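Local structure of uncharacterized protein (Parabacteroides distasonis, 3LM3) at residues Cys224-Ser228 with Gln417-Arg421; His264-His269 with Phe343-Ser348. The protein is of unknown function but is probably a carbohydrate-active enzyme, a putative glycoside hydrolase or deacetylase. All coordinates share one frame. Where two conformers were deposited one is given. Residues are numbered along the deposited sequence.

Contact 1 (Cys224-Ser228 with Gln417-Arg421)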
ATOM      1  N   CYS A 224     -11.405 -10.076   1.969  1.00  6.85           N
ATOM      2  CA  CYS A 224     -10.417 -10.716   2.822  1.00  6.44           C
ATOM      3  C   CYS A 224      -9.936  -9.785   3.931  1.00  6.80           C
ATOM      4  O   CYS A 224      -9.688 -10.209   5.066  1.00  7.61           O
ATOM      5  CB  CYS A 224      -9.218 -11.172   2.008  1.00  6.91           C
ATOM      6  SG  CYS A 224      -9.616 -12.271   0.609  1.00  8.29           S
ATOM      7  N   ALA A 225      -9.796  -8.504   3.589  1.00  7.38           N
ATOM      8  CA  ALA A 225      -9.162  -7.520   4.469  1.00  7.49           C
ATOM      9  C   ALA A 225     -10.036  -7.063   5.607  1.00  8.76           C
ATOM     10  O   ALA A 225      -9.562  -6.335   6.474  1.00  9.60           O
ATOM     11  CB  ALA A 225      -8.683  -6.320   3.627  1.00  8.79           C
ATOM     12  N   ARG A 226     -11.311  -7.460   5.655  1.00  8.17           N
ATOM     13  CA  ARG A 226     -12.174  -7.160   6.793  1.00  8.76           C
ATOM     14  C   ARG A 226     -11.631  -7.751   8.077  1.00 11.59           C
ATOM     15  O   ARG A 226     -11.832  -7.185   9.143  1.00 12.52           O
ATOM     16  CB  ARG A 226     -13.586  -7.752   6.609  1.00 11.06           C
ATOM     17  CG  ARG A 226     -14.372  -7.217   5.457  1.00 13.67           C
ATOM     18  CD  ARG A 226     -15.641  -8.061   5.272  1.00 10.70           C
ATOM     19  NE  ARG A 226     -15.300  -9.460   5.025  1.00 11.61           N
ATOM     20  CZ  ARG A 226     -15.896 -10.535   5.534  1.00 13.25           C
ATOM     21  NH1 ARG A 226     -16.975 -10.433   6.318  1.00 16.54           N
ATOM     22  NH2 ARG A 226     -15.445 -11.734   5.237  1.00 14.67           N
ATOM     23  N   ARG A 227     -10.987  -8.904   7.996  1.00 11.05           N
ATOM     24  CA  ARG A 227     -10.490  -9.637   9.176  0.60 11.62           C
ATOM     25  C   ARG A 227      -9.223  -9.047   9.756  1.00 10.25           C
ATOM     26  O   ARG A 227      -8.481  -8.425   9.070  1.00 10.50           O
ATOM     27  CB  ARG A 227     -10.156 -11.080   8.813  0.60 13.28           C
ATOM     28  CG  ARG A 227     -11.294 -12.046   8.899  0.60 13.29           C
ATOM     29  CD  ARG A 227     -12.393 -11.761   7.877  0.60 10.30           C
ATOM     30  NE  ARG A 227     -13.543 -12.638   8.098  0.60 12.27           N
ATOM     31  CZ  ARG A 227     -13.602 -13.950   7.804  0.60 18.58           C
ATOM     32  NH1 ARG A 227     -12.577 -14.599   7.285  0.60 13.43           N
ATOM     33  NH2 ARG A 227     -14.713 -14.621   8.082  0.60 18.99           N
ATOM     34  N   SER A 228      -9.022  -9.295  11.060  0.50 12.69           N
ATOM     35  CA  SER A 228      -7.729  -9.150  11.725  0.50 11.71           C
ATOM     36  C   SER A 228      -7.025 -10.485  11.662  0.50 12.17           C
ATOM     37  O   SER A 228      -7.661 -11.504  11.886  0.50 12.89           O
ATOM     38  CB  SER A 228      -7.925  -8.747  13.206  0.50 11.74           C
ATOM     39  OG  SER A 228      -6.690  -8.478  13.868  0.50  9.55           O
ATOM     40  N   GLN A 417     -14.091  -2.207  10.765  1.00  7.53           N
ATOM     41  CA  GLN A 417     -14.306  -3.501  10.096  1.00  7.57           C
ATOM     42  C   GLN A 417     -13.714  -4.704  10.804  1.00  8.78           C
ATOM     43  O   GLN A 417     -14.230  -5.801  10.640  1.00  9.34           O
ATOM     44  CB  GLN A 417     -13.786  -3.448   8.667  1.00  8.91           C
ATOM     45  CG  GLN A 417     -12.262  -3.310   8.558  1.00  7.40           C
ATOM     46  CD  GLN A 417     -11.781  -3.145   7.128  1.00  8.74           C
ATOM     47  OE1 GLN A 417     -12.419  -3.648   6.199  1.00  9.49           O
ATOM     48  NE2 GLN A 417     -10.633  -2.473   6.943  1.00  8.20           N
ATOM     49  N   LYS A 418     -12.643  -4.527  11.581  1.00  7.67           N
ATOM     50  CA  LYS A 418     -12.024  -5.663  12.239  1.00  7.96           C
ATOM     51  C   LYS A 418     -12.929  -6.259  13.321  1.00 10.79           C
ATOM     52  O   LYS A 418     -12.732  -7.405  13.744  1.00 12.56           O
ATOM     53  CB  LYS A 418     -10.654  -5.284  12.815  1.00  8.84           C
ATOM     54  CG  LYS A 418      -9.708  -4.629  11.822  1.00  8.98           C
ATOM     55  CD  LYS A 418      -9.272  -5.581  10.677  1.00  9.54           C
ATOM     56  CE  LYS A 418      -8.489  -4.834   9.653  1.00  9.98           C
ATOM     57  NZ  LYS A 418      -7.930  -5.754   8.588  1.00 11.04           N
ATOM     58  N   ALA A 419     -13.919  -5.486  13.762  1.00  9.46           N
ATOM     59  CA  ALA A 419     -14.988  -6.024  14.632  1.00 10.78           C
ATOM     60  C   ALA A 419     -14.457  -6.546  15.970  1.00 14.26           C
ATOM     61  O   ALA A 419     -14.940  -7.576  16.483  1.00 15.78           O
ATOM     62  CB  ALA A 419     -15.800  -7.112  13.910  1.00 11.77           C
ATOM     63  N   LEU A 420     -13.476  -5.845  16.516  1.00 13.82           N
ATOM     64  CA  LEU A 420     -12.837  -6.287  17.751  1.00 15.79           C
ATOM     65  C   LEU A 420     -13.496  -5.730  19.001  1.00 15.87           C
ATOM     66  O   LEU A 420     -13.249  -6.252  20.077  1.00 18.66           O
ATOM     67  CB  LEU A 420     -11.349  -5.979  17.756  1.00 19.65           C
ATOM     68  CG  LEU A 420     -10.588  -6.689  16.622  1.00 20.67           C
ATOM     69  CD1 LEU A 420      -9.140  -6.304  16.650  1.00 24.42           C
ATOM     70  CD2 LEU A 420     -10.727  -8.208  16.681  1.00 21.06           C
ATOM     71  N   ARG A 421     -14.323  -4.699  18.851  1.00 12.92           N
ATOM     72  CA  ARG A 421     -15.059  -4.087  19.971  1.00 11.25           C
ATOM     73  C   ARG A 421     -16.569  -4.375  19.892  1.00 12.69           C
ATOM     74  O   ARG A 421     -17.117  -4.553  18.810  1.00 12.10           O
ATOM     75  CB  ARG A 421     -14.860  -2.569  19.940  1.00 11.03           C
ATOM     76  CG  ARG A 421     -13.414  -2.116  19.925  1.00 13.99           C
ATOM     77  CD  ARG A 421     -13.325  -0.636  19.668  1.00 13.15           C
ATOM     78  NE  ARG A 421     -13.978  -0.239  18.414  1.00 11.12           N
ATOM     79  CZ  ARG A 421     -14.243   1.016  18.053  1.00 11.90           C
ATOM     80  NH1 ARG A 421     -13.880   2.038  18.817  1.00 12.83           N
ATOM     81  NH2 ARG A 421     -14.885   1.249  16.909  1.00 12.38           N
TER
HETATM   82  O   HOH W   1     -11.542  -9.836  12.589  1.00 22.60           O
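A lysine ammonium group binding main-chain carbonyls where a short helix gives way to a loop shows how two largely irregular segments can be joined without a shared sheet. Ala225, in the short helix 222-225, accepts a hydrogen bond through its carbonyl, Lys418 NZ to Ala225 O measuring 2.7 Å. At Arg226 the backbone carbonyl crowds the other segment: Arg226 O lies 3.5 Å from Lys418 CA in a CA-H...O contact, and only 3.1 Å from Gln417 O, an approach of two acceptors that brings no bond. The Arg226 side chain starts away from the partner and returns NE to the carbonyl of Ile223. Arg227 supplies the second carbonyl, with Lys418 NZ to Arg227 O at 2.8 Å; Ser175 O is a third acceptor for the same ammonium. The contact thus bridges the DUF3863 and DUF3864 families of this chain, tying the loop following helix 222-225 to the long C-terminal loop between strand 383-389 and helix 434-443. At Ser228 the backbone amide meets water 1 (Ser228 N to its oxygen 3.0 Å), which donates to Lys418 O at 2.9 Å. Beyond it, Ser228 OG and Leu420 CD1 approach to 4.3 Å.

Contact 2 (His264-His269 with Phe343-Ser348); sequences HTEAIH and FVERGS
Residues 264-269 of helix 255-277 pack against extended residues 343-346, which continue through Gly347 to Ser348. The axes approach to 8.7 Å at 150°, nearly antiparallel, with Ile268 facing Glu345 and His264 facing Ser348. His264 takes chi1 t with chi2 84°, so NE2 donates to OE2 of Glu345 (chi1 t, chi2 -154°, chi3 -11°) at 2.9 Å. Ser348 (chi1 p) lays CB over that imidazole, a CH-pi contact 3.5 Å from the centroid; its OG is hydrogen-bonded to Glu261 OE1. This packs a helix on edge strand 341-346 of an antiparallel sheet, whose alternation presents Phe343 and Glu345 and turns Val344 and Arg346 away. Ile268 (m, t) fits between Phe343 and Glu345: Ile268 CG2 is 4.1 Å from Phe343 CD1, and Ile268 CD1 is 3.6 Å from Glu345 CD. His269 (m, chi2 -83°) and Phe343 (m, chi2 -81°) meet obliquely, centroids 5.1 Å apart, planes at 56°; His269 ND1 is hydrogen-bonded to Tyr190 OH. Water 2 donates to Ile268 O (2.8 Å) and accepts from Val344 N (2.9 Å).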
ATOM      1  N   HIS A 264      -8.634 -11.133  -9.893  1.00  6.84           N
ATOM      2  CA  HIS A 264      -9.888 -10.697  -9.299  1.00  6.20           C
ATOM      3  C   HIS A 264      -9.704  -9.387  -8.527  1.00  5.96           C
ATOM      4  O   HIS A 264     -10.503  -8.451  -8.630  1.00  6.60           O
ATOM      5  CB  HIS A 264     -10.417 -11.772  -8.346  1.00  5.79           C
ATOM      6  CG  HIS A 264     -11.577 -11.322  -7.518  1.00  6.90           C
ATOM      7  ND1 HIS A 264     -12.866 -11.356  -7.992  1.00  9.23           N
ATOM      8  CD2 HIS A 264     -11.637 -10.789  -6.269  1.00  8.74           C
ATOM      9  CE1 HIS A 264     -13.678 -10.889  -7.059  1.00  8.99           C
ATOM     10  NE2 HIS A 264     -12.955 -10.511  -6.017  1.00  8.88           N
ATOM     11  N   THR A 265      -8.640  -9.340  -7.723  1.00  6.34           N
ATOM     12  CA  THR A 265      -8.374  -8.158  -6.922  1.00  6.22           C
ATOM     13  C   THR A 265      -8.065  -6.973  -7.810  1.00  6.90           C
ATOM     14  O   THR A 265      -8.579  -5.856  -7.567  1.00  6.95           O
ATOM     15  CB  THR A 265      -7.270  -8.423  -5.910  1.00  6.61           C
ATOM     16  OG1 THR A 265      -7.652  -9.522  -5.049  1.00  7.79           O
ATOM     17  CG2 THR A 265      -6.997  -7.199  -5.061  1.00  6.76           C
ATOM     18  N   GLU A 266      -7.277  -7.189  -8.862  1.00  6.23           N
ATOM     19  CA  GLU A 266      -7.042  -6.088  -9.802  1.00  6.14           C
ATOM     20  C   GLU A 266      -8.309  -5.609 -10.468  1.00  6.77           C
ATOM     21  O   GLU A 266      -8.476  -4.414 -10.720  1.00  7.43           O
ATOM     22  CB  GLU A 266      -5.997  -6.440 -10.850  1.00  6.08           C
ATOM     23  CG  GLU A 266      -4.650  -6.663 -10.258  1.00  7.42           C
ATOM     24  CD  GLU A 266      -3.574  -6.749 -11.296  1.00  8.63           C
ATOM     25  OE1 GLU A 266      -3.801  -7.378 -12.379  1.00  8.32           O
ATOM     26  OE2 GLU A 266      -2.484  -6.209 -11.064  1.00  8.70           O
ATOM     27  N   ALA A 267      -9.235  -6.533 -10.757  1.00  6.83           N
ATOM     28  CA  ALA A 267     -10.473  -6.168 -11.446  1.00  7.03           C
ATOM     29  C   ALA A 267     -11.371  -5.239 -10.607  1.00  7.63           C
ATOM     30  O   ALA A 267     -12.144  -4.470 -11.167  1.00  8.02           O
ATOM     31  CB  ALA A 267     -11.243  -7.410 -11.879  1.00  7.84           C
ATOM     32  N   ILE A 268     -11.239  -5.274  -9.282  1.00  7.63           N
ATOM     33  CA  ILE A 268     -11.932  -4.310  -8.435  1.00  7.26           C
ATOM     34  C   ILE A 268     -11.626  -2.882  -8.894  1.00  6.65           C
ATOM     35  O   ILE A 268     -12.488  -1.982  -8.897  1.00  7.84           O
ATOM     36  CB  ILE A 268     -11.506  -4.455  -6.957  1.00  7.06           C
ATOM     37  CG1 ILE A 268     -11.824  -5.853  -6.436  1.00  7.23           C
ATOM     38  CG2 ILE A 268     -12.122  -3.358  -6.040  1.00  8.97           C
ATOM     39  CD1 ILE A 268     -11.210  -6.129  -5.013  1.00  9.07           C
ATOM     40  N   HIS A 269     -10.375  -2.682  -9.300  1.00  6.83           N
ATOM     41  CA  HIS A 269      -9.839  -1.391  -9.703  1.00  7.53           C
ATOM     42  C   HIS A 269      -9.923  -1.118 -11.186  1.00  7.86           C
ATOM     43  O   HIS A 269     -10.202   0.005 -11.604  1.00  8.05           O
ATOM     44  CB  HIS A 269      -8.395  -1.323  -9.214  1.00  6.94           C
ATOM     45  CG  HIS A 269      -8.328  -1.420  -7.739  1.00  7.04           C
ATOM     46  ND1 HIS A 269      -8.529  -0.316  -6.938  1.00  7.33           N
ATOM     47  CD2 HIS A 269      -8.320  -2.491  -6.917  1.00  7.45           C
ATOM     48  CE1 HIS A 269      -8.581  -0.700  -5.680  1.00  7.11           C
ATOM     49  NE2 HIS A 269      -8.457  -2.020  -5.637  1.00  6.40           N
ATOM     50  N   PHE A 343     -15.900   1.824  -4.303  1.00  8.32           N
ATOM     51  CA  PHE A 343     -15.613   0.489  -4.793  1.00  8.07           C
ATOM     52  C   PHE A 343     -16.767  -0.439  -4.519  1.00  7.46           C
ATOM     53  O   PHE A 343     -17.456  -0.275  -3.513  1.00  7.60           O
ATOM     54  CB  PHE A 343     -14.348  -0.084  -4.134  1.00  7.33           C
ATOM     55  CG  PHE A 343     -13.143   0.768  -4.341  1.00  8.11           C
ATOM     56  CD1 PHE A 343     -12.430   0.705  -5.524  1.00  7.29           C
ATOM     57  CD2 PHE A 343     -12.729   1.658  -3.368  1.00  9.57           C
ATOM     58  CE1 PHE A 343     -11.354   1.554  -5.743  1.00  7.08           C
ATOM     59  CE2 PHE A 343     -11.619   2.503  -3.591  1.00  8.19           C
ATOM     60  CZ  PHE A 343     -10.935   2.429  -4.774  1.00  7.59           C
ATOM     61  N   VAL A 344     -16.947  -1.407  -5.406  1.00  7.53           N
ATOM     62  CA  VAL A 344     -17.913  -2.497  -5.226  0.50  7.48           C
ATOM     63  C   VAL A 344     -17.206  -3.804  -5.553  1.00  9.11           C
ATOM     64  O   VAL A 344     -16.503  -3.886  -6.574  1.00  9.70           O
ATOM     65  CB  VAL A 344     -19.138  -2.331  -6.138  0.50  8.49           C
ATOM     66  CG1 VAL A 344     -20.056  -3.561  -6.041  0.50  8.84           C
ATOM     67  CG2 VAL A 344     -19.884  -1.042  -5.813  0.50  5.83           C
ATOM     68  N   GLU A 345     -17.358  -4.809  -4.703  1.00  8.40           N
ATOM     69  CA  GLU A 345     -16.738  -6.113  -4.944  1.00  7.44           C
ATOM     70  C   GLU A 345     -17.623  -7.224  -4.455  1.00  7.42           C
ATOM     71  O   GLU A 345     -18.166  -7.133  -3.373  1.00  7.44           O
ATOM     72  CB  GLU A 345     -15.413  -6.208  -4.203  1.00  7.93           C
ATOM     73  CG  GLU A 345     -14.696  -7.540  -4.441  1.00  7.35           C
ATOM     74  CD  GLU A 345     -13.766  -7.966  -3.355  1.00  8.57           C
ATOM     75  OE1 GLU A 345     -13.469  -7.164  -2.448  1.00  9.26           O
ATOM     76  OE2 GLU A 345     -13.258  -9.131  -3.435  1.00  8.03           O
ATOM     77  N   ARG A 346     -17.742  -8.275  -5.253  1.00  7.18           N
ATOM     78  CA  ARG A 346     -18.237  -9.566  -4.770  1.00  8.23           C
ATOM     79  C   ARG A 346     -17.078 -10.533  -4.641  1.00  7.50           C
ATOM     80  O   ARG A 346     -16.049 -10.397  -5.312  1.00  8.37           O
ATOM     81  CB  ARG A 346     -19.321 -10.147  -5.664  1.00  8.34           C
ATOM     82  CG  ARG A 346     -20.599  -9.403  -5.568  1.00 11.03           C
ATOM     83  CD  ARG A 346     -21.644  -9.965  -6.507  1.00 12.49           C
ATOM     84  NE  ARG A 346     -22.919  -9.310  -6.263  1.00 11.47           N
ATOM     85  CZ  ARG A 346     -24.090  -9.749  -6.732  1.00 14.64           C
ATOM     86  NH1 ARG A 346     -24.150 -10.830  -7.491  1.00 14.29           N
ATOM     87  NH2 ARG A 346     -25.195  -9.080  -6.430  1.00 16.57           N
ATOM     88  N   GLY A 347     -17.197 -11.521  -3.761  1.00  8.21           N
ATOM     89  CA  GLY A 347     -16.084 -12.446  -3.557  1.00  7.52           C
ATOM     90  C   GLY A 347     -15.739 -13.198  -4.827  1.00  6.88           C
ATOM     91  O   GLY A 347     -16.619 -13.475  -5.657  1.00  8.62           O
ATOM     92  N   SER A 348     -14.471 -13.559  -4.978  1.00  6.42           N
ATOM     93  CA  SER A 348     -14.038 -14.332  -6.130  1.00  7.59           C
ATOM     94  C   SER A 348     -14.577 -15.741  -6.123  1.00  6.47           C
ATOM     95  O   SER A 348     -14.595 -16.415  -7.151  1.00  8.23           O
ATOM     96  CB  SER A 348     -12.522 -14.397  -6.205  1.00  8.02           C
ATOM     97  OG  SER A 348     -11.968 -15.111  -5.111  1.00  8.31           O
TER
HETATM   98  O   HOH W   2     -15.018  -1.736  -7.611  1.00  8.89           O

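Set side by side, the two contacts show different chemistry in different settings. Both are partly buried, but contact 1 joins mostly irregular segments and includes exposed Leu420, whereas none of the residues touching in contact 2 is exposed. Contact 1 relies on main-chain carbonyls gathered by one lysine; contact 2 relies on side chains, combining apolar and aromatic packing with a histidine-carboxylate hydrogen bond. Each adds a water between backbone groups. Contact 2 is nested inside the chain loop that contact 1 closes; their centres lie 18 Å apart and nearest atoms about 6 Å. Helix 222-225 relates them: its Ala225 enters contact 1, while its Phe222 touches Ile268 and Glu345 of contact 2.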